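Local coordinates for protein yxeP (Bacillus subtilis, PDB 1YSJ) that probably catalyses the metal-dependent deacetylation of N-acetylcysteine to cysteine and acetate, a step that lets the bacterium use S-(2-succino)cysteine as a sulfur source, at residues V91-A96 against G170-V175; L187-I192 against E382-V387; S329-R334 against A396-E401. The protein carries 1 engineered substitution. One frame throughout, in Å; residues are numbered along the deposited sequence.

Contact 1 of 3, residues V91-A96 against G170-V175; sequences VIAIRA and GVLNGV
Val-175 lies alongside the start of strand 91-97, where the loop after helix 162-168 runs into strand 175-184, and every atom of its branched side chain has a neighbour there. Its CB lies 3.9 Å from Val-91 O. CG1, turned anti to the backbone N (chi1 177°), runs on past that carbonyl and reaches Ala-93, with 3.8 Å between Val-175 CG1 and Ala-93 CB. CG2, on the backbone N side, meets the methyl Val-91 CG1 at 3.9 Å, and the two valine side chains cross at about a right angle. From the backbone, Val-175 CA makes a CA-H...O contact of 3.3 Å to Val-91 O. A beta-branched valine suits this place because its two methyls can serve two residues of the strand at once, while the small Ala-93 leaves room for them.

Leu-172 adds to the same patch from the turn before: its CD2 methyl approaches Ala-93 CB at 4.1 Å. At the outer end, Gly-174 O comes 3.7 Å from Val-91 CB, and one water bridges the two backbones, accepting from Val-91 N and donating to Gly-174 O. The segment 170-175 is shaped by its turns. Gly-170 closes a Schellman motif at the end of the helix, a type I turn follows from it to Asn-173, and a type II turn leads from Leu-172 to Val-175. Gly-170 and Gly-174 both have positive phi, which glycine adopts readily.

Strand 91-97 lies between the parallel strands 148-154 and 175-184 in the mixed sheet. Helix 162-168 links these two neighbours in a beta-alpha-beta crossover that passes strand 91-97, and the loop 170-175 is its return into the sheet. Ile-152 touches both Ala-93 and Leu-172, and Tyr-354 of helix 351-355 packs on Leu-172.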
# COMPACT_ATOMS: atom_id res chain seq x y z
N VAL A 91 -6.78 47.62 18.96
CA VAL A 91 -5.55 47.04 18.44
C VAL A 91 -5.90 46.16 17.25
O VAL A 91 -6.78 45.29 17.35
CB VAL A 91 -4.82 46.19 19.51
CG1 VAL A 91 -3.50 45.65 18.97
CG2 VAL A 91 -4.59 47.01 20.77
N ILE A 92 -5.23 46.39 16.13
CA ILE A 92 -5.36 45.50 14.96
C ILE A 92 -4.01 44.88 14.61
O ILE A 92 -2.96 45.38 15.01
CB ILE A 92 -6.00 46.21 13.73
CG1 ILE A 92 -5.12 47.36 13.23
CG2 ILE A 92 -7.42 46.68 14.05
CD1 ILE A 92 -5.34 47.71 11.77
N ALA A 93 -4.05 43.79 13.85
CA ALA A 93 -2.83 43.05 13.55
C ALA A 93 -2.61 42.92 12.05
O ALA A 93 -3.56 42.84 11.28
CB ALA A 93 -2.85 41.68 14.23
N ILE A 94 -1.34 42.91 11.65
CA ILE A 94 -0.96 42.67 10.27
C ILE A 94 0.08 41.54 10.25
O ILE A 94 1.10 41.59 10.95
CB ILE A 94 -0.42 43.94 9.57
CG1 ILE A 94 -1.51 45.02 9.52
CG2 ILE A 94 0.06 43.61 8.16
CD1 ILE A 94 -1.02 46.38 9.03
N ARG A 95 -0.18 40.52 9.44
CA ARG A 95 0.58 39.29 9.51
C ARG A 95 1.38 39.02 8.24
O ARG A 95 0.88 39.18 7.13
CB ARG A 95 -0.37 38.13 9.82
CG ARG A 95 0.27 36.75 9.91
CD ARG A 95 0.36 36.09 8.53
NE ARG A 95 0.30 34.64 8.64
CZ ARG A 95 0.01 33.83 7.63
NH1 ARG A 95 -0.25 34.31 6.42
NH2 ARG A 95 -0.04 32.52 7.84
N ALA A 96 2.64 38.62 8.43
CA ALA A 96 3.48 38.06 7.37
C ALA A 96 4.07 36.72 7.82
O ALA A 96 4.35 36.53 9.00
CB ALA A 96 4.59 39.03 7.00
N GLY A 170 -0.48 34.25 23.21
CA GLY A 170 -1.31 35.37 23.65
C GLY A 170 -1.14 36.64 22.83
O GLY A 170 -1.52 37.72 23.27
N VAL A 171 -0.58 36.49 21.63
CA VAL A 171 -0.25 37.63 20.77
C VAL A 171 -1.50 38.36 20.27
O VAL A 171 -1.46 39.56 20.00
CB VAL A 171 0.68 37.18 19.58
CG1 VAL A 171 0.83 38.26 18.50
CG2 VAL A 171 2.05 36.75 20.10
N LEU A 172 -2.62 37.64 20.18
CA LEU A 172 -3.88 38.24 19.70
C LEU A 172 -4.84 38.68 20.80
O LEU A 172 -5.97 39.09 20.51
CB LEU A 172 -4.58 37.31 18.70
CG LEU A 172 -3.99 37.17 17.28
CD1 LEU A 172 -4.98 36.44 16.40
CD2 LEU A 172 -3.66 38.52 16.65
N ASN A 173 -4.40 38.61 22.05
CA ASN A 173 -5.18 39.15 23.16
C ASN A 173 -5.39 40.65 22.98
O ASN A 173 -4.42 41.41 22.81
CB ASN A 173 -4.51 38.85 24.51
CG ASN A 173 -4.54 37.36 24.85
OD1 ASN A 173 -5.27 36.57 24.25
ND2 ASN A 173 -3.72 36.97 25.83
N GLY A 174 -6.65 41.06 22.96
CA GLY A 174 -7.03 42.47 22.80
C GLY A 174 -7.09 42.98 21.37
O GLY A 174 -7.42 44.14 21.14
N VAL A 175 -6.77 42.11 20.41
CA VAL A 175 -6.77 42.46 18.99
C VAL A 175 -8.18 42.33 18.38
O VAL A 175 -8.83 41.30 18.53
CB VAL A 175 -5.73 41.63 18.19
CG1 VAL A 175 -5.78 41.95 16.71
CG2 VAL A 175 -4.32 41.88 18.71
O HOH W 1 -8.75 45.96 19.95

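Contact 2 of 3, residues L187-I192 against E382-V387; sequences LPVGTI and EEALTV
Val-189 and Ala-384 bring the two backbones to a CA-CA distance of 5.5 Å, where a type II turn from Pro-188 to Thr-191 abuts the first turn of helix 384-402. No hydrogen bond joins the segments, and the contact is made by apolar atoms. Val-189 CG1 does most of the touching on the turn side: it lies 3.9 Å from Val-387 CG2, and is also close to Glu-383 CB and the backbone N of Ala-384. The glutamate gives only the root of its side chain; a bend at chi2 (-79°) leads its carboxylate away from the turn, as befits a charged group at an exposed site.

Val-387 faces the turn with both methyls. CG2 sits over the backbone of Gly-190, 3.8 Å from Gly-190 N, while CG1 meets Gly-190 CA and then Ile-192 CD1 at 4.1 Å. The side chains of Ile-192 and Val-387 run antiparallel to each other and meet through these methyls. Gly-190 suits its place through its positive phi, at which a CB would strike the preceding carbonyl oxygen. An alanine in place of Val-387 would lose both methyls and is likely to leave a gap over Gly-190, with Val-189 CG1 and Ile-192 CD1 each short of one methyl neighbour.

Met-365 of strand 360-366 touches both Ile-192 and Val-387, extending the patch into the sheet. The arrangement is helix-on-sheet packing of an alpha/beta metallopeptidase domain: the start of the last helix rests on the turn leading into strand 191-194.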
# COMPACT_ATOMS: atom_id res chain seq x y z
N LEU A 187 -1.75 37.44 -11.03
CA LEU A 187 -2.29 38.80 -11.02
C LEU A 187 -1.19 39.83 -11.30
O LEU A 187 -0.03 39.59 -10.97
CB LEU A 187 -2.99 39.11 -9.69
CG LEU A 187 -4.31 38.39 -9.38
CD1 LEU A 187 -4.79 38.77 -7.99
CD2 LEU A 187 -5.38 38.70 -10.43
N PRO A 188 -1.54 40.97 -11.92
CA PRO A 188 -0.51 41.95 -12.23
C PRO A 188 -0.13 42.84 -11.05
O PRO A 188 -0.89 42.93 -10.08
CB PRO A 188 -1.14 42.78 -13.36
CG PRO A 188 -2.61 42.69 -13.12
CD PRO A 188 -2.88 41.41 -12.36
N VAL A 189 1.03 43.47 -11.13
CA VAL A 189 1.50 44.42 -10.12
C VAL A 189 0.55 45.62 -10.06
O VAL A 189 0.17 46.19 -11.09
CB VAL A 189 2.95 44.90 -10.43
CG1 VAL A 189 3.40 46.00 -9.46
CG2 VAL A 189 3.91 43.73 -10.39
N GLY A 190 0.17 46.00 -8.84
CA GLY A 190 -0.76 47.10 -8.61
C GLY A 190 -2.18 46.62 -8.38
O GLY A 190 -3.09 47.43 -8.14
N THR A 191 -2.38 45.31 -8.46
CA THR A 191 -3.69 44.69 -8.29
C THR A 191 -3.79 43.87 -7.00
O THR A 191 -2.92 43.05 -6.71
CB THR A 191 -4.07 43.83 -9.52
OG1 THR A 191 -4.05 44.65 -10.70
CG2 THR A 191 -5.45 43.22 -9.36
N ILE A 192 -4.85 44.11 -6.25
CA ILE A 192 -5.14 43.42 -4.99
C ILE A 192 -6.43 42.60 -5.16
O ILE A 192 -7.46 43.12 -5.61
CB ILE A 192 -5.27 44.44 -3.81
CG1 ILE A 192 -3.92 45.12 -3.52
CG2 ILE A 192 -5.75 43.76 -2.53
CD1 ILE A 192 -3.73 46.47 -4.20
N GLU A 382 9.37 42.58 -8.16
CA GLU A 382 9.67 43.30 -6.92
C GLU A 382 9.03 44.69 -6.83
O GLU A 382 9.09 45.34 -5.79
CB GLU A 382 11.18 43.38 -6.68
CG GLU A 382 11.80 42.04 -6.27
CD GLU A 382 13.32 41.99 -6.45
OE1 GLU A 382 13.84 42.64 -7.39
OE2 GLU A 382 13.99 41.29 -5.66
N GLU A 383 8.41 45.14 -7.93
CA GLU A 383 7.64 46.39 -7.91
C GLU A 383 6.43 46.29 -6.97
O GLU A 383 5.95 47.31 -6.47
CB GLU A 383 7.19 46.78 -9.33
CG GLU A 383 8.32 47.04 -10.32
CD GLU A 383 8.97 48.42 -10.18
OE1 GLU A 383 8.84 49.06 -9.11
OE2 GLU A 383 9.61 48.87 -11.15
N ALA A 384 5.97 45.06 -6.73
CA ALA A 384 4.86 44.80 -5.81
C ALA A 384 5.19 45.13 -4.35
O ALA A 384 4.29 45.24 -3.52
CB ALA A 384 4.40 43.35 -5.94
N LEU A 385 6.48 45.28 -4.06
CA LEU A 385 6.95 45.65 -2.72
C LEU A 385 6.49 47.04 -2.31
O LEU A 385 6.15 47.27 -1.16
CB LEU A 385 8.48 45.56 -2.64
CG LEU A 385 9.08 44.17 -2.46
CD1 LEU A 385 10.56 44.17 -2.85
CD2 LEU A 385 8.90 43.68 -1.02
N THR A 386 6.48 47.96 -3.27
CA THR A 386 5.90 49.28 -3.06
C THR A 386 4.38 49.15 -2.85
O THR A 386 3.84 49.63 -1.85
CB THR A 386 6.21 50.22 -4.25
OG1 THR A 386 7.63 50.31 -4.41
CG2 THR A 386 5.64 51.62 -4.03
N VAL A 387 3.73 48.46 -3.78
CA VAL A 387 2.28 48.25 -3.74
C VAL A 387 1.82 47.73 -2.38
O VAL A 387 0.97 48.34 -1.73
CB VAL A 387 1.79 47.27 -4.85
CG1 VAL A 387 0.27 47.12 -4.80
CG2 VAL A 387 2.23 47.76 -6.24

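Contact 3 of 3, residues S329-R334 against A396-E401; sequences SEAAAR and AVIVLE
Ile-398 points from helix 396-401 into helix 329-334 and is received by three residues, Glu-330, Ala-331 and Arg-334, each meeting a different part of it. Its far methyl, CD1, goes to the helix backbone, 3.7 Å from Ala-331 CA and 4.0 Å from Ala-331 CB. Alanine suits that position because its short side chain allows the isoleucine so close to the helix.

Arg-334 comes from the opposite direction, its chain extended from CG to NE, and brings a face of its guanidinium against the CG1 branch. Ile-398 CG1 stands over one face of this flat group, 3.3 Å above the plane and offset toward its rim, with 3.4 Å between Ile-398 CG1 and Arg-334 NH1. At the guanidinium's edge, near its plane, is Glu-401: Arg-334 NH2 and Glu-401 OE1 form a long salt bridge of 3.7 Å, the carboxylate turned 49° from the guanidinium. The firmer charge partner of Arg-334 is Glu-394, one helical turn before Ile-398, which takes NH1. An arginine can thus lay its flat face on an apolar branch and still use its N-H edge for acids.

Glu-330 crosses obliquely and meets the remaining branch, its CD 3.7 Å from Ile-398 CG2. With CG between the backbone N and carbonyl carbon (chi1 61°) and the chain extended beyond, Glu-330 lays CG 3.8 Å from Ile-398 CD1. A long glutamate can thus give a methylene to the isoleucine while its carboxylate stays at the partly exposed margin.

The helix segments run at 135° between their N-to-C directions, 9.8 Å apart at closest approach. Tyr-391 and Leu-395 of helix 384-402 also touch Ala-331. The two helices pack together on one side of the mixed sheet of an alpha/beta domain, apolar at the centre and charged at the margin.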
# COMPACT_ATOMS: atom_id res chain seq x y z
N SER A 329 -11.15 47.84 -0.30
CA SER A 329 -11.33 48.46 -1.61
C SER A 329 -10.84 49.91 -1.64
O SER A 329 -10.18 50.31 -2.60
CB SER A 329 -12.81 48.40 -2.03
OG SER A 329 -13.26 47.07 -2.14
N GLU A 330 -11.19 50.68 -0.61
CA GLU A 330 -10.82 52.10 -0.58
C GLU A 330 -9.33 52.35 -0.33
O GLU A 330 -8.81 53.40 -0.71
CB GLU A 330 -11.70 52.90 0.39
CG GLU A 330 -11.65 52.49 1.86
CD GLU A 330 -12.65 53.27 2.72
OE1 GLU A 330 -13.64 52.67 3.19
OE2 GLU A 330 -12.45 54.49 2.92
N ALA A 331 -8.65 51.38 0.28
CA ALA A 331 -7.20 51.47 0.47
C ALA A 331 -6.46 51.44 -0.87
O ALA A 331 -5.51 52.19 -1.07
CB ALA A 331 -6.70 50.36 1.39
N ALA A 332 -6.92 50.57 -1.77
CA ALA A 332 -6.36 50.49 -3.12
C ALA A 332 -6.75 51.71 -3.94
O ALA A 332 -5.95 52.21 -4.73
CB ALA A 332 -6.81 49.21 -3.80
N ALA A 333 -7.99 52.17 -3.76
CA ALA A 333 -8.52 53.33 -4.47
C ALA A 333 -7.75 54.61 -4.15
O ALA A 333 -7.38 55.36 -5.05
CB ALA A 333 -10.00 53.50 -4.18
N ARG A 334 -7.49 54.84 -2.86
CA ARG A 334 -6.72 55.99 -2.38
C ARG A 334 -5.31 56.08 -2.97
O ARG A 334 -4.78 57.17 -3.17
CB ARG A 334 -6.61 55.98 -0.86
CG ARG A 334 -7.79 56.58 -0.13
CD ARG A 334 -7.44 56.79 1.33
NE ARG A 334 -8.62 57.07 2.16
CZ ARG A 334 -8.59 57.19 3.48
NH1 ARG A 334 -7.45 57.05 4.15
NH2 ARG A 334 -9.71 57.44 4.14
N ALA A 396 -4.50 49.90 7.27
CA ALA A 396 -4.41 50.05 8.73
C ALA A 396 -5.04 51.35 9.23
O ALA A 396 -5.81 51.34 10.19
CB ALA A 396 -2.97 49.95 9.19
N VAL A 397 -4.71 52.46 8.56
CA VAL A 397 -5.26 53.78 8.89
C VAL A 397 -6.78 53.81 8.70
O VAL A 397 -7.51 54.33 9.56
CB VAL A 397 -4.58 54.90 8.05
CG1 VAL A 397 -5.27 56.25 8.28
CG2 VAL A 397 -3.09 55.00 8.38
N ILE A 398 -7.25 53.25 7.59
CA ILE A 398 -8.68 53.23 7.26
C ILE A 398 -9.48 52.34 8.21
O ILE A 398 -10.55 52.75 8.68
CB ILE A 398 -8.93 52.80 5.79
CG1 ILE A 398 -8.41 53.88 4.84
CG2 ILE A 398 -10.41 52.55 5.54
CD1 ILE A 398 -8.26 53.42 3.40
N VAL A 399 -8.97 51.15 8.50
CA VAL A 399 -9.64 50.23 9.43
C VAL A 399 -9.80 50.85 10.81
O VAL A 399 -10.89 50.85 11.37
CB VAL A 399 -8.93 48.85 9.51
CG1 VAL A 399 -9.53 47.99 10.62
CG2 VAL A 399 -9.04 48.13 8.19
N LEU A 400 -8.71 51.41 11.34
CA LEU A 400 -8.72 52.03 12.67
C LEU A 400 -9.64 53.25 12.79
O LEU A 400 -10.06 53.61 13.89
CB LEU A 400 -7.30 52.36 13.14
CG LEU A 400 -6.37 51.20 13.52
CD1 LEU A 400 -4.95 51.69 13.73
CD2 LEU A 400 -6.87 50.44 14.75
N GLU A 401 -9.95 53.88 11.66
CA GLU A 401 -10.92 54.98 11.61
C GLU A 401 -12.34 54.50 11.89
O GLU A 401 -13.12 55.20 12.54
CB GLU A 401 -10.90 55.67 10.24
CG GLU A 401 -9.76 56.67 10.03
CD GLU A 401 -9.63 57.14 8.58
OE1 GLU A 401 -10.47 56.75 7.73
OE2 GLU A 401 -8.69 57.90 8.28

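In the fold
Following the chain from the N terminus, contact 1 comes first: it closes a loop of 73 residues between strand 91-97 and the entry to strand 175-184. Contact 2 opens after it, at the turn before strand 191-194, and returns only at helix 384-402 near the C terminus, spanning 189 residues. Contact 3 begins within that span, at helix 325-334, and ends farther along the same last helix, so contacts 2 and 3 cross. Ile-192 touches Ala-332 between them, while Ile-92 and Ile-94 of contact 1 pack on 396-401. The last helix thus ties strand 91-97, the turn before strand 191-194 and helix 325-334 together, and contacts 1 and 2 do not touch.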